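Local coordinates for 3-hydroxyadipyl-CoA dehydrogenase (Escherichia coli, PDB 3MOG), which catalyses the NAD(+)-dependent oxidation of 3-hydroxyadipyl-CoA to 3-oxoadipyl-CoA in the degradation of phenylacetate, at residues Glu256-Leu260 and Glu455-Pro459; Ile397-Leu402 and Pro429-Gly433. Numbering follows the deposited sequence.

Contact 1: residues Glu256-Leu260 and Glu455-Pro459; sequences ERRFL and ERYRP
Two loop turns meet here, each holding a short 3-10 segment, at residues 257-258 and 455-456. Arg258 and Arg456 are in register, their CA atoms 4.5 Å apart. Phe259 N hydrogen-bonds to Glu256 O (2.9 Å) and Arg458 N to Glu455 O (3.1 Å), closing each turn; no backbone-to-backbone hydrogen bond joins the two. The link runs from Arg456, extended (ttt), whose NH1 reaches Arg257 O in a weak hydrogen bond (3.3 Å) and whose NH2 forms a salt bridge with Glu201. A water accepts from the same Arg456 NH1 (2.8 Å) and donates to Arg258 O and Leu260 O (both 2.9 Å). The turns follow helices 239-252 and 438-452, in the two C-terminal-type domains of this 3-hydroxyacyl-CoA dehydrogenase. Arg258 (ptt) forms a salt bridge from its NH2 back to Glu256 OE1 (3.0 Å). Its NE lies 3.3 Å from Arg458 NH2, over one face of the guanidinium; this approach of like-charged donors is probably tolerated because Arg258 forms salt bridges with Glu400 and Asp403.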
loop_
_atom_site.group_PDB
_atom_site.type_symbol
_atom_site.label_atom_id
_atom_site.label_comp_id
_atom_site.label_asym_id
_atom_site.label_seq_id
_atom_site.Cartn_x
_atom_site.Cartn_y
_atom_site.Cartn_z
ATOM N N GLU C 256 -0.656 5.655 -1.169
ATOM C CA GLU C 256 -1.742 6.022 -0.251
ATOM C C GLU C 256 -3.121 5.729 -0.839
ATOM O O GLU C 256 -3.443 6.209 -1.923
ATOM C CB GLU C 256 -1.684 7.527 0.059
ATOM C CG GLU C 256 -0.693 7.947 1.123
ATOM C CD GLU C 256 -1.052 7.479 2.532
ATOM O OE1 GLU C 256 -2.262 7.332 2.836
ATOM O OE2 GLU C 256 -0.106 7.279 3.337
ATOM N N ARG C 257 -3.946 5.002 -0.089
ATOM C CA ARG C 257 -5.179 4.433 -0.628
ATOM C C ARG C 257 -6.280 5.466 -0.784
ATOM O O ARG C 257 -7.237 5.224 -1.513
ATOM C CB ARG C 257 -5.700 3.265 0.220
ATOM C CG ARG C 257 -4.671 2.325 0.854
ATOM C CD ARG C 257 -3.901 1.504 -0.157
ATOM N NE ARG C 257 -4.733 0.650 -1.008
ATOM C CZ ARG C 257 -4.250 -0.045 -2.038
ATOM N NH1 ARG C 257 -2.958 0.019 -2.324
ATOM N NH2 ARG C 257 -5.047 -0.800 -2.783
ATOM N N ARG C 258 -6.156 6.621 -0.126
ATOM C CA ARG C 258 -7.072 7.728 -0.445
ATOM C C ARG C 258 -6.815 8.358 -1.824
ATOM O O ARG C 258 -7.622 9.149 -2.324
ATOM C CB ARG C 258 -7.147 8.766 0.693
ATOM C CG ARG C 258 -5.913 9.604 0.926
ATOM C CD ARG C 258 -5.972 10.228 2.316
ATOM N NE ARG C 258 -5.088 11.385 2.428
ATOM C CZ ARG C 258 -3.788 11.326 2.717
ATOM N NH1 ARG C 258 -3.084 12.449 2.784
ATOM N NH2 ARG C 258 -3.186 10.156 2.928
ATOM N N PHE C 259 -5.702 7.985 -2.450
ATOM C CA PHE C 259 -5.420 8.415 -3.814
ATOM C C PHE C 259 -5.444 7.246 -4.834
ATOM O O PHE C 259 -4.954 7.386 -5.940
ATOM C CB PHE C 259 -4.088 9.189 -3.889
ATOM C CG PHE C 259 -4.063 10.444 -3.061
ATOM C CD1 PHE C 259 -3.127 10.600 -2.040
ATOM C CD2 PHE C 259 -4.984 11.472 -3.294
ATOM C CE1 PHE C 259 -3.099 11.762 -1.264
ATOM C CE2 PHE C 259 -4.969 12.637 -2.520
ATOM C CZ PHE C 259 -4.021 12.784 -1.505
ATOM N N LEU C 260 -6.014 6.110 -4.445
ATOM C CA LEU C 260 -6.160 4.940 -5.312
ATOM C C LEU C 260 -6.763 5.259 -6.690
ATOM O O LEU C 260 -7.769 5.969 -6.786
ATOM C CB LEU C 260 -7.019 3.879 -4.611
ATOM C CG LEU C 260 -6.952 2.428 -5.097
ATOM C CD1 LEU C 260 -5.543 1.869 -4.935
ATOM C CD2 LEU C 260 -7.962 1.567 -4.348
ATOM N N GLU C 455 -8.786 2.320 5.405
ATOM C CA GLU C 455 -7.954 3.445 5.807
ATOM C C GLU C 455 -8.278 4.687 4.972
ATOM O O GLU C 455 -8.124 5.789 5.426
ATOM C CB GLU C 455 -6.487 3.034 5.646
ATOM C CG GLU C 455 -5.489 4.128 5.760
ATOM C CD GLU C 455 -4.168 3.682 6.335
ATOM O OE1 GLU C 455 -3.287 4.555 6.487
ATOM O OE2 GLU C 455 -4.010 2.485 6.650
ATOM N N ARG C 456 -8.770 4.490 3.757
ATOM C CA ARG C 456 -9.208 5.563 2.887
ATOM C C ARG C 456 -10.230 6.528 3.545
ATOM O O ARG C 456 -10.191 7.732 3.314
ATOM C CB ARG C 456 -9.813 4.910 1.635
ATOM C CG ARG C 456 -10.384 5.871 0.638
ATOM C CD ARG C 456 -11.031 5.153 -0.520
ATOM N NE ARG C 456 -11.793 6.105 -1.314
ATOM C CZ ARG C 456 -11.275 6.899 -2.241
ATOM N NH1 ARG C 456 -9.980 6.852 -2.519
ATOM N NH2 ARG C 456 -12.060 7.744 -2.895
ATOM N N TYR C 457 -11.132 5.993 4.362
ATOM C CA TYR C 457 -12.173 6.807 4.970
ATOM C C TYR C 457 -11.831 7.301 6.386
ATOM O O TYR C 457 -12.701 7.833 7.065
ATOM C CB TYR C 457 -13.556 6.114 4.875
ATOM C CG TYR C 457 -13.956 5.958 3.444
ATOM C CD1 TYR C 457 -14.391 7.053 2.706
ATOM C CD2 TYR C 457 -13.829 4.729 2.793
ATOM C CE1 TYR C 457 -14.704 6.928 1.366
ATOM C CE2 TYR C 457 -14.153 4.593 1.460
ATOM C CZ TYR C 457 -14.579 5.691 0.747
ATOM O OH TYR C 457 -14.887 5.553 -0.587
ATOM N N ARG C 458 -10.566 7.146 6.803
ATOM C CA ARG C 458 -10.122 7.678 8.090
ATOM C C ARG C 458 -10.339 9.196 8.184
ATOM O O ARG C 458 -9.971 9.942 7.271
ATOM C CB ARG C 458 -8.661 7.294 8.401
ATOM C CG ARG C 458 -7.556 7.983 7.554
ATOM C CD ARG C 458 -7.002 9.237 8.215
ATOM N NE ARG C 458 -6.066 9.954 7.351
ATOM C CZ ARG C 458 -6.436 10.823 6.421
ATOM N NH1 ARG C 458 -7.722 11.067 6.235
ATOM N NH2 ARG C 458 -5.529 11.433 5.669
ATOM N N PRO C 459 -10.981 9.651 9.274
ATOM C CA PRO C 459 -10.989 11.075 9.606
ATOM C C PRO C 459 -9.558 11.484 9.937
ATOM O O PRO C 459 -8.857 10.745 10.664
ATOM C CB PRO C 459 -11.789 11.120 10.898
ATOM C CG PRO C 459 -12.595 9.867 10.907
ATOM C CD PRO C 459 -11.758 8.854 10.241
HETATM O O HOH W 1 -8.625 7.861 -4.711
#

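Contact 2: residues Ile397-Leu402 and Pro429-Gly433; sequences IINEAL and PLAWG
Helix segment 397-402, midway along helix 390-406, is crossed by 429-433, the first turn of helix 429-436. The axes approach to 9.0 Å at a signed angle of -117°, and the nearest CA atoms, those of Ile398 and Pro429, lie 5.0 Å apart. Pro429 suits a helix start, where its lack of an amide hydrogen costs nothing; its CA-to-CB bond points toward the other helix, and the compact ring is consistent with the short CA-CA distance. Its CB meets Ala401 CB at 3.7 Å and Ile397 CG2 at 4.1 Å; the small alanine leaves room for the ring. In Ile398, chi1 in m brings CG1 to 3.4 Å from Pro429 O, and chi2 in t extends CD1 to 3.9 Å from Gly433 CA. A CB on Gly433 would crowd Ile398 CG2 at 3.3 Å, so glycine's bare CA suits the place, and Trp432 CB borders Ile398 CD1 at 4.4 Å. Leu402 and Leu430, both mt, start sideways but bend inward until their CD2 atoms are 3.7 Å apart, and Leu430 CD2 also lies 4.1 Å from Ala401 CB. Such helix-on-helix packing builds the all-helical C-terminal domain, in which helix 412-422 flanks the pair and Asp416 accepts a hydrogen bond from Leu430 N. Since no hydrogen bond spans the segments, their fit rests on apolar shape and the exclusion of water.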
loop_
_atom_site.group_PDB
_atom_site.type_symbol
_atom_site.label_atom_id
_atom_site.label_comp_id
_atom_site.label_asym_id
_atom_site.label_seq_id
_atom_site.Cartn_x
_atom_site.Cartn_y
_atom_site.Cartn_z
ATOM N N ILE C 397 -13.439 15.526 0.269
ATOM C CA ILE C 397 -12.758 16.745 -0.183
ATOM C C ILE C 397 -12.249 17.549 1.026
ATOM O O ILE C 397 -11.084 17.966 1.066
ATOM C CB ILE C 397 -13.700 17.643 -1.059
ATOM C CG1 ILE C 397 -13.934 17.020 -2.431
ATOM C CG2 ILE C 397 -13.122 19.038 -1.268
ATOM C CD1 ILE C 397 -15.078 17.661 -3.210
ATOM N N ILE C 398 -13.127 17.736 2.011
ATOM C CA ILE C 398 -12.813 18.494 3.236
ATOM C C ILE C 398 -11.722 17.825 4.102
ATOM O O ILE C 398 -10.821 18.482 4.630
ATOM C CB ILE C 398 -14.106 18.704 4.044
ATOM C CG1 ILE C 398 -15.069 19.619 3.273
ATOM C CG2 ILE C 398 -13.830 19.231 5.449
ATOM C CD1 ILE C 398 -16.466 19.647 3.887
ATOM N N ASN C 399 -11.817 16.512 4.225
ATOM C CA ASN C 399 -10.835 15.689 4.932
ATOM C C ASN C 399 -9.424 15.848 4.357
ATOM O O ASN C 399 -8.455 16.070 5.096
ATOM C CB ASN C 399 -11.274 14.235 4.833
ATOM C CG ASN C 399 -10.741 13.383 5.955
ATOM O OD1 ASN C 399 -10.569 13.847 7.079
ATOM N ND2 ASN C 399 -10.516 12.104 5.661
ATOM N N GLU C 400 -9.333 15.757 3.035
ATOM C CA GLU C 400 -8.099 16.016 2.284
ATOM C C GLU C 400 -7.554 17.448 2.434
ATOM O O GLU C 400 -6.343 17.640 2.574
ATOM C CB GLU C 400 -8.312 15.656 0.807
ATOM C CG GLU C 400 -7.013 15.393 0.063
ATOM C CD GLU C 400 -6.177 14.337 0.749
ATOM O OE1 GLU C 400 -5.081 14.674 1.247
ATOM O OE2 GLU C 400 -6.635 13.180 0.817
ATOM N N ALA C 401 -8.437 18.447 2.431
ATOM C CA ALA C 401 -8.028 19.840 2.701
ATOM C C ALA C 401 -7.460 20.017 4.115
ATOM O O ALA C 401 -6.463 20.714 4.321
ATOM C CB ALA C 401 -9.195 20.782 2.502
ATOM N N LEU C 402 -8.096 19.363 5.078
ATOM C CA LEU C 402 -7.661 19.385 6.447
ATOM C C LEU C 402 -6.309 18.697 6.617
ATOM O O LEU C 402 -5.467 19.159 7.389
ATOM C CB LEU C 402 -8.698 18.694 7.330
ATOM C CG LEU C 402 -9.963 19.457 7.719
ATOM C CD1 LEU C 402 -10.932 18.464 8.290
ATOM C CD2 LEU C 402 -9.697 20.583 8.713
ATOM N N PRO C 429 -13.088 24.425 0.882
ATOM C CA PRO C 429 -13.472 23.239 1.689
ATOM C C PRO C 429 -13.459 23.453 3.205
ATOM O O PRO C 429 -14.263 22.843 3.923
ATOM C CB PRO C 429 -12.430 22.175 1.303
ATOM C CG PRO C 429 -11.530 22.807 0.302
ATOM C CD PRO C 429 -11.763 24.277 0.260
ATOM N N LEU C 430 -12.566 24.312 3.689
ATOM C CA LEU C 430 -12.471 24.565 5.122
ATOM C C LEU C 430 -13.637 25.432 5.582
ATOM O O LEU C 430 -14.258 25.129 6.601
ATOM C CB LEU C 430 -11.116 25.172 5.480
ATOM C CG LEU C 430 -10.016 24.196 5.012
ATOM C CD1 LEU C 430 -8.651 24.801 4.942
ATOM C CD2 LEU C 430 -9.979 22.962 5.868
ATOM N N ALA C 431 -13.952 26.470 4.799
ATOM C CA ALA C 431 -15.134 27.305 5.035
ATOM C C ALA C 431 -16.379 26.464 4.917
ATOM O O ALA C 431 -17.343 26.678 5.640
ATOM C CB ALA C 431 -15.204 28.461 4.037
ATOM N N TRP C 432 -16.346 25.510 3.994
ATOM C CA TRP C 432 -17.458 24.607 3.789
ATOM C C TRP C 432 -17.686 23.700 4.993
ATOM O O TRP C 432 -18.828 23.499 5.405
ATOM C CB TRP C 432 -17.219 23.757 2.548
ATOM C CG TRP C 432 -18.468 23.398 1.825
ATOM C CD1 TRP C 432 -19.753 23.504 2.292
ATOM C CD2 TRP C 432 -18.561 22.842 0.519
ATOM N NE1 TRP C 432 -20.635 23.068 1.348
ATOM C CE2 TRP C 432 -19.934 22.647 0.246
ATOM C CE3 TRP C 432 -17.622 22.503 -0.458
ATOM C CZ2 TRP C 432 -20.394 22.128 -0.967
ATOM C CZ3 TRP C 432 -18.077 21.984 -1.672
ATOM C CH2 TRP C 432 -19.452 21.798 -1.913
ATOM N N GLY C 433 -16.596 23.170 5.549
ATOM C CA GLY C 433 -16.644 22.295 6.724
ATOM C C GLY C 433 -17.187 23.009 7.959
ATOM O O GLY C 433 -17.954 22.427 8.728
#

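In the fold
Helix 390-406 ties the two contacts together. Its 397-402 segment packs on 429-433 in contact 2, while Asn399 and Glu400, on another side, reach contact 1: Asn399 ND2 probably donates to Arg458 O (2.7 Å) and Glu400 OE2 forms a salt bridge with Arg258 NE (2.9 Å). Contact 2 is wholly buried, apolar and confined to one domain. Contact 1 is only partly buried, joins the two C-terminal-type domains across a long sequence separation and relies on arginines, carbonyls and water. It also forms part of the trimer interface: Glu256 makes a salt bridge with Arg257 of the second subunit, and Arg257 a hydrogen bond to Trp254 of the third, whereas contact 2 touches no other chain.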